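Local coordinates for thermotoga maritima TmcAL (Thermotoga maritima, PDB 5Y0T), which belongs to the HIGH nucleotidyl transferase family of the HUP clan and binds adenosine-5'-rp-alpha-thio-triphosphate in a pocket beside its parallel strands, at residues A[8-11]-A[16-19]. Sequence-based numbering, arbitrary orientation.
With TAT (adenosine-5'-rp-alpha-thio-triphosphate), chain E.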
loop_
_atom_site.group_PDB
_atom_site.type_symbol
_atom_site.label_atom_id
_atom_site.label_comp_id
_atom_site.label_asym_id
_atom_site.label_seq_id
_atom_site.Cartn_x
_atom_site.Cartn_y
_atom_site.Cartn_z
ATOM N N VAL A 8 7.439 26.732 -10.188
ATOM C CA VAL A 8 7.635 25.887 -11.362
ATOM C C VAL A 8 7.487 24.408 -11.043
ATOM O O VAL A 8 7.549 23.992 -9.895
ATOM C CB VAL A 8 9.048 26.099 -11.998
ATOM C CG1 VAL A 8 9.264 27.561 -12.394
ATOM C CG2 VAL A 8 10.140 25.648 -11.020
ATOM N N GLU A 9 7.300 23.621 -12.093
ATOM C CA GLU A 9 7.219 22.166 -12.000
ATOM C C GLU A 9 8.265 21.575 -12.937
ATOM O O GLU A 9 8.938 20.613 -12.577
ATOM C CB GLU A 9 5.806 21.675 -12.286
ATOM C CG GLU A 9 4.863 22.129 -11.180
ATOM C CD GLU A 9 3.656 21.225 -11.031
ATOM O OE1 GLU A 9 2.911 21.080 -12.015
ATOM O OE2 GLU A 9 3.486 20.629 -9.942
ATOM N N TYR A 10 8.311 22.078 -14.176
ATOM C CA TYR A 10 9.339 21.680 -15.139
ATOM C C TYR A 10 9.270 20.172 -15.400
ATOM O O TYR A 10 10.243 19.457 -15.165
ATOM C CB TYR A 10 10.755 22.066 -14.629
ATOM C CG TYR A 10 11.064 23.564 -14.600
ATOM C CD1 TYR A 10 10.354 24.470 -15.395
ATOM C CD2 TYR A 10 12.078 24.066 -13.789
ATOM C CE1 TYR A 10 10.649 25.843 -15.374
ATOM C CE2 TYR A 10 12.379 25.425 -13.763
ATOM C CZ TYR A 10 11.673 26.308 -14.555
ATOM O OH TYR A 10 11.992 27.660 -14.533
ATOM N N ASN A 11 8.137 19.711 -15.933
ATOM C CA ASN A 11 7.858 18.280 -16.063
ATOM C C ASN A 11 7.549 17.856 -17.493
ATOM O O ASN A 11 6.424 17.446 -17.781
ATOM C CB ASN A 11 6.670 17.886 -15.164
ATOM C CG ASN A 11 6.451 16.371 -15.099
ATOM O OD1 ASN A 11 7.345 15.589 -15.400
ATOM N ND2 ASN A 11 5.246 15.961 -14.727
ATOM N N GLY A 16 8.889 26.409 -23.719
ATOM C CA GLY A 16 7.979 27.367 -23.117
ATOM C C GLY A 16 8.511 27.836 -21.780
ATOM O O GLY A 16 8.411 29.012 -21.418
ATOM N N HIS A 17 9.080 26.905 -21.027
ATOM C CA HIS A 17 9.665 27.249 -19.740
ATOM C C HIS A 17 10.878 28.158 -19.904
ATOM O O HIS A 17 11.095 29.058 -19.099
ATOM C CB HIS A 17 10.063 25.986 -18.995
ATOM C CG HIS A 17 8.902 25.141 -18.587
ATOM N ND1 HIS A 17 8.906 23.764 -18.704
ATOM C CD2 HIS A 17 7.700 25.472 -18.061
ATOM C CE1 HIS A 17 7.758 23.286 -18.261
ATOM N NE2 HIS A 17 7.006 24.300 -17.867
ATOM N N LEU A 18 11.678 27.917 -20.938
ATOM C CA LEU A 18 12.841 28.762 -21.183
ATOM C C LEU A 18 12.356 30.177 -21.527
ATOM O O LEU A 18 12.927 31.174 -21.098
ATOM C CB LEU A 18 13.709 28.201 -22.318
ATOM C CG LEU A 18 14.956 29.055 -22.624
ATOM C CD1 LEU A 18 15.791 29.270 -21.361
ATOM C CD2 LEU A 18 15.807 28.451 -23.731
ATOM N N TYR A 19 11.289 30.231 -22.311
ATOM C CA TYR A 19 10.674 31.482 -22.734
ATOM C C TYR A 19 10.221 32.309 -21.538
ATOM O O TYR A 19 10.533 33.494 -21.454
ATOM C CB TYR A 19 9.505 31.163 -23.653
ATOM C CG TYR A 19 8.877 32.331 -24.382
ATOM C CD1 TYR A 19 9.504 32.921 -25.475
ATOM C CD2 TYR A 19 7.625 32.797 -24.010
ATOM C CE1 TYR A 19 8.908 33.959 -26.165
ATOM C CE2 TYR A 19 7.010 33.834 -24.704
ATOM C CZ TYR A 19 7.659 34.413 -25.771
ATOM O OH TYR A 19 7.039 35.435 -26.456
HETATM N N1 TAT E . 4.904 30.539 -22.644
HETATM C C2 TAT E . 5.152 31.346 -21.595
HETATM N N3 TAT E . 5.273 30.905 -20.331
HETATM C C4 TAT E . 5.148 29.586 -20.047
HETATM C C5 TAT E . 4.896 28.639 -21.138
HETATM C C6 TAT E . 4.768 29.205 -22.501
HETATM N N6 TAT E . 4.530 28.406 -23.568
HETATM N N7 TAT E . 4.829 27.412 -20.580
HETATM C C8 TAT E . 5.033 27.552 -19.244
HETATM N N9 TAT E . 5.222 28.850 -18.934
HETATM P PA TAT E . 5.292 25.093 -14.970
HETATM P PB TAT E . 3.005 24.698 -16.773
HETATM P PG TAT E . 2.428 23.331 -19.254
HETATM C "C1'" TAT E . 5.457 29.396 -17.579
HETATM O O1A TAT E . 3.313 23.169 -20.478
HETATM O O1B TAT E . 1.913 23.882 -16.151
HETATM S S1G TAT E . 4.252 25.581 -13.400
HETATM C "C2'" TAT E . 4.291 29.028 -16.662
HETATM O "O2'" TAT E . 3.161 29.877 -16.867
HETATM O O2A TAT E . 6.531 24.238 -14.765
HETATM O O2B TAT E . 2.809 26.183 -16.940
HETATM O O2G TAT E . 2.048 22.004 -18.627
HETATM C "C3'" TAT E . 4.921 29.175 -15.294
HETATM O "O3'" TAT E . 4.877 30.543 -14.848
HETATM O O3A TAT E . 4.408 24.314 -16.074
HETATM O O3B TAT E . 3.417 24.052 -18.202
HETATM O O3G TAT E . 1.264 24.283 -19.394
HETATM C "C4'" TAT E . 6.371 28.772 -15.542
HETATM O "O4'" TAT E . 6.599 28.818 -16.956
HETATM C "C5'" TAT E . 6.661 27.351 -15.049
HETATM O "O5'" TAT E . 5.746 26.459 -15.687
HETATM O O HOH W 1 10.358 28.956 -16.395
#
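Tyr10 and His17 meet as a T-shaped aromatic pair. The Tyr10 ring turns its edge to one face of the imidazole, with planes at 65° and centroids 5.0 Å apart. Tyr10 CD1 comes within 3.6 Å of His17 CG. His17 CG is anti to its carbonyl carbon (chi1 -67°), which brings the imidazole between Tyr10 and the phosphates. Val8 CB lies over the centre of one Tyr10 face, 3.6 Å above its plane.

One water joins Tyr10 OH to His17 O, donating to the carbonyl.

Three hydrogen bonds from the two segments reach the ligand, adenosine-5'-rp-alpha-thio-triphosphate. Glu9 N donates to the ligand's O2A at 2.8 Å. Tyr10 N donates to the same O2A at 2.9 Å, nearly straight at 168°. His17 NE2 donates to O3A, which lies in the imidazole plane, at 3.2 Å. His17 ND1 accepts from His14 N. With both ring nitrogens engaged, the imidazole's flip state is probably set. His14 also stacks on His17.

Gly16 O and Tyr19 CD2 border the adenine. The loop after strand 3-8 and the first turn of helix 15-28 together form the phosphate-binding corner of a HUP-type nucleotide site, with His14 and His17 matching the two histidines of the HIGH signature.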